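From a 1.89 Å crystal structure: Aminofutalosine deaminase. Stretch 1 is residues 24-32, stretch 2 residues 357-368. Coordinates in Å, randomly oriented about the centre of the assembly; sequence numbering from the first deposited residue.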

ATOM      1  N   VAL A  24      15.071   3.630 -20.144  1.00 18.67           N
ATOM      2  CA  VAL A  24      14.194   2.750 -20.905  1.00 22.25           C
ATOM      3  C   VAL A  24      14.212   1.379 -20.248  1.00 20.08           C
ATOM      4  O   VAL A  24      15.285   0.798 -20.047  1.00 20.31           O
ATOM      5  CB  VAL A  24      14.619   2.649 -22.382  1.00 20.21           C
ATOM      6  CG1 VAL A  24      13.723   1.669 -23.127  1.00 22.16           C
ATOM      7  CG2 VAL A  24      14.582   4.018 -23.041  1.00 19.74           C
ATOM      8  N   PHE A  25      13.032   0.869 -19.907  1.00 17.54           N
ATOM      9  CA  PHE A  25      12.883  -0.471 -19.350  1.00 20.64           C
ATOM     10  C   PHE A  25      12.484  -1.403 -20.487  1.00 19.11           C
ATOM     11  O   PHE A  25      11.376  -1.295 -21.024  1.00 20.34           O
ATOM     12  CB  PHE A  25      11.837  -0.499 -18.235  1.00 17.15           C
ATOM     13  CG  PHE A  25      12.186   0.346 -17.038  1.00 17.38           C
ATOM     14  CD1 PHE A  25      13.468   0.847 -16.861  1.00 15.77           C
ATOM     15  CD2 PHE A  25      11.225   0.629 -16.079  1.00 15.44           C
ATOM     16  CE1 PHE A  25      13.776   1.620 -15.759  1.00 14.42           C
ATOM     17  CE2 PHE A  25      11.529   1.398 -14.976  1.00 19.07           C
ATOM     18  CZ  PHE A  25      12.806   1.894 -14.814  1.00 18.45           C
ATOM     19  N   LEU A  26      13.386  -2.315 -20.861  1.00 18.74           N
ATOM     20  CA  LEU A  26      13.082  -3.242 -21.945  1.00 20.56           C
ATOM     21  C   LEU A  26      12.057  -4.286 -21.525  1.00 21.26           C
ATOM     22  O   LEU A  26      11.281  -4.762 -22.363  1.00 19.10           O
ATOM     23  CB  LEU A  26      14.356  -3.934 -22.426  1.00 19.32           C
ATOM     24  CG  LEU A  26      15.386  -3.092 -23.175  1.00 17.76           C
ATOM     25  CD1 LEU A  26      16.364  -4.003 -23.896  1.00 20.09           C
ATOM     26  CD2 LEU A  26      14.705  -2.151 -24.156  1.00 24.88           C
ATOM     27  N   CYS A  27      12.045  -4.648 -20.242  1.00 17.62           N
ATOM     28  CA  CYS A  27      11.159  -5.683 -19.711  1.00 22.24           C
ATOM     29  C   CYS A  27      11.344  -7.011 -20.439  1.00 24.88           C
ATOM     30  O   CYS A  27      10.385  -7.741 -20.699  1.00 21.48           O
ATOM     31  CB  CYS A  27       9.698  -5.234 -19.745  1.00 19.68           C
ATOM     32  SG  CYS A  27       9.365  -3.857 -18.630  1.00 20.07           S
ATOM     33  N   ASN A  28      12.587  -7.320 -20.794  1.00 20.24           N
ATOM     34  CA  ASN A  28      12.914  -8.708 -21.057  1.00 24.05           C
ATOM     35  C   ASN A  28      13.101  -9.424 -19.724  1.00 28.00           C
ATOM     36  O   ASN A  28      13.100  -8.805 -18.656  1.00 25.78           O
ATOM     37  CB  ASN A  28      14.160  -8.820 -21.942  1.00 23.82           C
ATOM     38  CG  ASN A  28      15.309  -7.937 -21.470  1.00 21.00           C
ATOM     39  OD1 ASN A  28      15.279  -7.381 -20.374  1.00 22.09           O
ATOM     40  ND2 ASN A  28      16.332  -7.809 -22.308  1.00 24.99           N
ATOM     41  N   GLU A  29      13.256 -10.749 -19.780  1.00 26.97           N
ATOM     42  CA  GLU A  29      13.398 -11.499 -18.537  1.00 26.86           C
ATOM     43  C   GLU A  29      14.632 -11.063 -17.759  1.00 27.93           C
ATOM     44  O   GLU A  29      14.662 -11.204 -16.532  1.00 33.05           O
ATOM     45  CB  GLU A  29      13.447 -13.002 -18.819  1.00 33.74           C
ATOM     46  CG  GLU A  29      12.133 -13.600 -19.326  1.00 31.42           C
ATOM     47  CD  GLU A  29      10.946 -13.352 -18.402  1.00 32.78           C
ATOM     48  OE1 GLU A  29      11.136 -13.276 -17.170  1.00 27.06           O
ATOM     49  OE2 GLU A  29       9.812 -13.236 -18.913  1.00 33.77           O
ATOM     50  N   LYS A  30      15.644 -10.525 -18.447  1.00 29.11           N
ATOM     51  CA  LYS A  30      16.784  -9.916 -17.775  1.00 28.57           C
ATOM     52  C   LYS A  30      16.412  -8.609 -17.081  1.00 30.53           C
ATOM     53  O   LYS A  30      17.149  -8.162 -16.195  1.00 30.65           O
ATOM     54  CB  LYS A  30      17.906  -9.666 -18.783  1.00 31.77           C
ATOM     55  CG  LYS A  30      18.729 -10.896 -19.103  1.00 35.75           C
ATOM     56  CD  LYS A  30      19.713 -10.628 -20.230  1.00 29.89           C
ATOM     57  CE  LYS A  30      20.564  -9.400 -19.956  1.00 36.15           C
ATOM     58  NZ  LYS A  30      21.531  -9.142 -21.063  1.00 37.82           N
ATOM     59  N   CYS A  31      15.292  -7.992 -17.472  1.00 28.47           N
ATOM     60  CA  CYS A  31      14.854  -6.703 -16.933  1.00 24.27           C
ATOM     61  C   CYS A  31      15.905  -5.623 -17.189  1.00 27.69           C
ATOM     62  O   CYS A  31      16.318  -4.893 -16.287  1.00 25.32           O
ATOM     63  CB  CYS A  31      14.515  -6.816 -15.445  1.00 30.89           C
ATOM     64  SG  CYS A  31      13.135  -5.789 -14.933  1.00 41.83           S
ATOM     65  N   GLU A  32      16.328  -5.527 -18.447  1.00 23.70           N
ATOM     66  CA  GLU A  32      17.381  -4.598 -18.834  1.00 24.29           C
ATOM     67  C   GLU A  32      16.931  -3.151 -18.680  1.00 23.00           C
ATOM     68  O   GLU A  32      15.800  -2.793 -19.025  1.00 20.49           O
ATOM     69  CB  GLU A  32      17.797  -4.860 -20.280  1.00 22.03           C
ATOM     70  CG  GLU A  32      19.283  -4.762 -20.538  1.00 26.24           C
ATOM     71  CD  GLU A  32      19.661  -5.334 -21.887  1.00 24.59           C
ATOM     72  OE1 GLU A  32      19.195  -6.448 -22.205  1.00 21.72           O
ATOM     73  OE2 GLU A  32      20.414  -4.670 -22.630  1.00 32.53           O
ATOM     74  N   ALA A 357      11.255  -5.731  -6.893  1.00 19.25           N
ATOM     75  CA  ALA A 357      10.852  -4.717  -7.863  1.00 17.89           C
ATOM     76  C   ALA A 357      10.950  -5.250  -9.288  1.00 20.40           C
ATOM     77  O   ALA A 357      10.135  -4.897 -10.149  1.00 19.80           O
ATOM     78  CB  ALA A 357      11.703  -3.459  -7.692  1.00 20.52           C
ATOM     79  N   LYS A 358      11.953  -6.089  -9.559  1.00 17.34           N
ATOM     80  CA  LYS A 358      12.058  -6.705 -10.879  1.00 21.40           C
ATOM     81  C   LYS A 358      10.896  -7.657 -11.132  1.00 19.37           C
ATOM     82  O   LYS A 358      10.330  -7.680 -12.231  1.00 21.16           O
ATOM     83  CB  LYS A 358      13.384  -7.453 -11.011  1.00 22.12           C
ATOM     84  CG  LYS A 358      14.624  -6.587 -10.876  1.00 25.83           C
ATOM     85  CD  LYS A 358      15.881  -7.444 -10.942  1.00 30.37           C
ATOM     86  CE  LYS A 358      17.138  -6.610 -10.737  1.00 41.98           C
ATOM     87  NZ  LYS A 358      18.353  -7.463 -10.603  1.00 40.99           N
ATOM     88  N   ILE A 359      10.531  -8.450 -10.123  1.00 17.13           N
ATOM     89  CA  ILE A 359       9.394  -9.354 -10.254  1.00 19.46           C
ATOM     90  C   ILE A 359       8.111  -8.567 -10.486  1.00 19.40           C
ATOM     91  O   ILE A 359       7.277  -8.943 -11.321  1.00 18.67           O
ATOM     92  CB  ILE A 359       9.299 -10.261  -9.013  1.00 19.62           C
ATOM     93  CG1 ILE A 359      10.451 -11.266  -9.014  1.00 25.57           C
ATOM     94  CG2 ILE A 359       7.957 -10.977  -8.954  1.00 18.95           C
ATOM     95  CD1 ILE A 359      10.571 -12.061  -7.743  1.00 24.12           C
ATOM     96  N   ALA A 360       7.945  -7.452  -9.770  1.00 17.33           N
ATOM     97  CA  ALA A 360       6.740  -6.640  -9.921  1.00 16.79           C
ATOM     98  C   ALA A 360       6.639  -6.058 -11.325  1.00 22.03           C
ATOM     99  O   ALA A 360       5.575  -6.105 -11.955  1.00 16.84           O
ATOM    100  CB  ALA A 360       6.728  -5.526  -8.872  1.00 18.59           C
ATOM    101  N   LEU A 361       7.747  -5.518 -11.842  1.00 16.08           N
ATOM    102  CA  LEU A 361       7.728  -4.909 -13.170  1.00 17.90           C
ATOM    103  C   LEU A 361       7.454  -5.947 -14.251  1.00 15.02           C
ATOM    104  O   LEU A 361       6.608  -5.734 -15.127  1.00 17.32           O
ATOM    105  CB  LEU A 361       9.050  -4.187 -13.437  1.00 16.37           C
ATOM    106  CG  LEU A 361       9.206  -3.545 -14.818  1.00 20.30           C
ATOM    107  CD1 LEU A 361       8.079  -2.560 -15.086  1.00 16.96           C
ATOM    108  CD2 LEU A 361      10.563  -2.857 -14.949  1.00 18.96           C
ATOM    109  N   LEU A 362       8.174  -7.073 -14.218  1.00 16.23           N
ATOM    110  CA  LEU A 362       7.917  -8.135 -15.186  1.00 15.15           C
ATOM    111  C   LEU A 362       6.527  -8.730 -15.000  1.00 16.19           C
ATOM    112  O   LEU A 362       5.898  -9.158 -15.976  1.00 14.63           O
ATOM    113  CB  LEU A 362       8.983  -9.227 -15.073  1.00 17.14           C
ATOM    114  CG  LEU A 362      10.413  -8.809 -15.427  1.00 22.66           C
ATOM    115  CD1 LEU A 362      11.358 -10.002 -15.386  1.00 24.24           C
ATOM    116  CD2 LEU A 362      10.451  -8.132 -16.785  1.00 19.75           C
ATOM    117  N   GLY A 363       6.037  -8.773 -13.759  1.00 18.71           N
ATOM    118  CA  GLY A 363       4.680  -9.222 -13.507  1.00 14.71           C
ATOM    119  C   GLY A 363       3.619  -8.330 -14.115  1.00 17.52           C
ATOM    120  O   GLY A 363       2.494  -8.785 -14.347  1.00 19.21           O
ATOM    121  N   ALA A 364       3.948  -7.065 -14.370  1.00 16.84           N
ATOM    122  CA  ALA A 364       3.013  -6.120 -14.958  1.00 14.66           C
ATOM    123  C   ALA A 364       3.214  -5.930 -16.454  1.00 16.87           C
ATOM    124  O   ALA A 364       2.432  -5.207 -17.079  1.00 18.83           O
ATOM    125  CB  ALA A 364       3.123  -4.759 -14.261  1.00 16.02           C
ATOM    126  N   THR A 365       4.243  -6.542 -17.038  1.00 15.84           N
ATOM    127  CA  THR A 365       4.523  -6.346 -18.454  1.00 17.65           C
ATOM    128  C   THR A 365       4.649  -7.679 -19.184  1.00 20.76           C
ATOM    129  O   THR A 365       3.646  -8.234 -19.643  1.00 19.13           O
ATOM    130  CB  THR A 365       5.793  -5.507 -18.644  1.00 18.20           C
ATOM    131  OG1 THR A 365       6.898  -6.134 -17.981  1.00 15.48           O
ATOM    132  CG2 THR A 365       5.595  -4.102 -18.076  1.00 14.99           C
ATOM    133  N   ARG A 366       5.876  -8.203 -19.280  1.00 20.30           N
ATOM    134  CA  ARG A 366       6.135  -9.354 -20.143  1.00 18.35           C
ATOM    135  C   ARG A 366       5.328 -10.579 -19.725  1.00 21.04           C
ATOM    136  O   ARG A 366       4.781 -11.290 -20.578  1.00 19.24           O
ATOM    137  CB  ARG A 366       7.628  -9.681 -20.139  1.00 22.94           C
ATOM    138  CG  ARG A 366       8.037 -10.727 -21.160  1.00 27.40           C
ATOM    139  CD  ARG A 366       9.548 -10.891 -21.214  1.00 29.36           C
ATOM    140  NE  ARG A 366       9.968 -11.591 -22.425  1.00 30.73           N
ATOM    141  CZ  ARG A 366      10.014 -12.914 -22.545  1.00 31.88           C
ATOM    142  NH1 ARG A 366       9.668 -13.689 -21.526  1.00 31.58           N
ATOM    143  NH2 ARG A 366      10.405 -13.462 -23.687  1.00 36.70           N
ATOM    144  N   HIS A 367       5.236 -10.842 -18.419  1.00 19.00           N
ATOM    145  CA  HIS A 367       4.556 -12.050 -17.960  1.00 20.56           C
ATOM    146  C   HIS A 367       3.064 -11.994 -18.262  1.00 19.45           C
ATOM    147  O   HIS A 367       2.478 -12.989 -18.703  1.00 20.66           O
ATOM    148  CB  HIS A 367       4.802 -12.256 -16.464  1.00 17.28           C
ATOM    149  CG  HIS A 367       6.224 -12.579 -16.127  1.00 22.00           C
ATOM    150  ND1 HIS A 367       6.633 -12.903 -14.851  1.00 22.94           N
ATOM    151  CD2 HIS A 367       7.337 -12.618 -16.899  1.00 22.31           C
ATOM    152  CE1 HIS A 367       7.935 -13.132 -14.852  1.00 26.35           C
ATOM    153  NE2 HIS A 367       8.385 -12.967 -16.083  1.00 26.04           N
ATOM    154  N   GLY A 368       2.431 -10.842 -18.028  1.00 21.11           N
ATOM    155  CA  GLY A 368       1.022 -10.706 -18.354  1.00 22.27           C
ATOM    156  C   GLY A 368       0.758 -10.812 -19.844  1.00 20.29           C
ATOM    157  O   GLY A 368      -0.260 -11.364 -20.266  1.00 21.11           O
TER
HETATM  158  O   HOH W   1      18.566  -8.383 -13.672  1.00 47.64           O

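Glu29 makes the strongest polar contacts between the two stretches, its carboxylate held by two consecutive residues of the helix that follows Thr365. Its OE2 forms a salt bridge with Arg366, a hydrogen bond from NH1 to OE2 of 2.7 Å, and its OE1 accepts a nearly straight hydrogen bond of 3.0 Å from His367 NE2. Both partners meet the carboxylate near the plane of their own groups, the guanidinium and the imidazole, where their N-H bonds point. The CA-to-CB bond of Glu29 runs sideways to the helix, but chi1 and chi2, both m, fold the chain so that its end comes nearer. Arg366 starts toward the loop and extends with chi1 to chi3 all t; its NE, like ND1 of His367, is hydrogen-bonded elsewhere in the structure. The aliphatic part of the arginine also packs: its CD lies 3.3 Å from Cys27 O, a carbonyl oxygen that this contact buries without a polar partner.

At the other end of the contact a water links the stretches, donating to Lys30 O (2.9 Å) and accepting from Lys358 NZ (3.2 Å). The lysine suits this exposed position because its extended chain carries the amine out to the water while its CB remains 4.3 Å from Cys31 SG.

Alongside these polar contacts lies a buried apolar patch built from Cys27, Cys31, Leu361 and Leu362. Both cysteines point toward the helix. Cys27 SG rests 3.8 Å from Leu361 CG and 3.4 Å from Thr365 OG1, a hydroxyl that itself donates to Leu361 O at 2.9 Å. Cys31 SG touches both leucines, 3.9 Å from Leu361 CD2 and 4.0 Å from Leu362 CD2. Compact, weakly polar sulfur suits a place where the backbones come close: the CA atoms of Cys27 and Leu362 are 6.1 Å apart. The CA-to-CB bond of Leu362 runs sideways to the loop, yet its CD2 reaches within 3.3 Å of Asn28 O and its CD1 within 3.7 Å of Glu29 O, so its methyl groups pack against the loop backbone. Leu361 extends the patch to the strand, its CD2 3.7 Å from Phe25 CD2.

The loop itself folds through a type I turn from Asn28 to Cys31, closed by a backbone hydrogen bond of 2.6 Å from Cys31 N to Asn28 O, and Asn28, pointing away from the helix, braces it by accepting from Glu32 N at its OD1 (2.9 Å). In all, 530 Å² is buried, counting both sides.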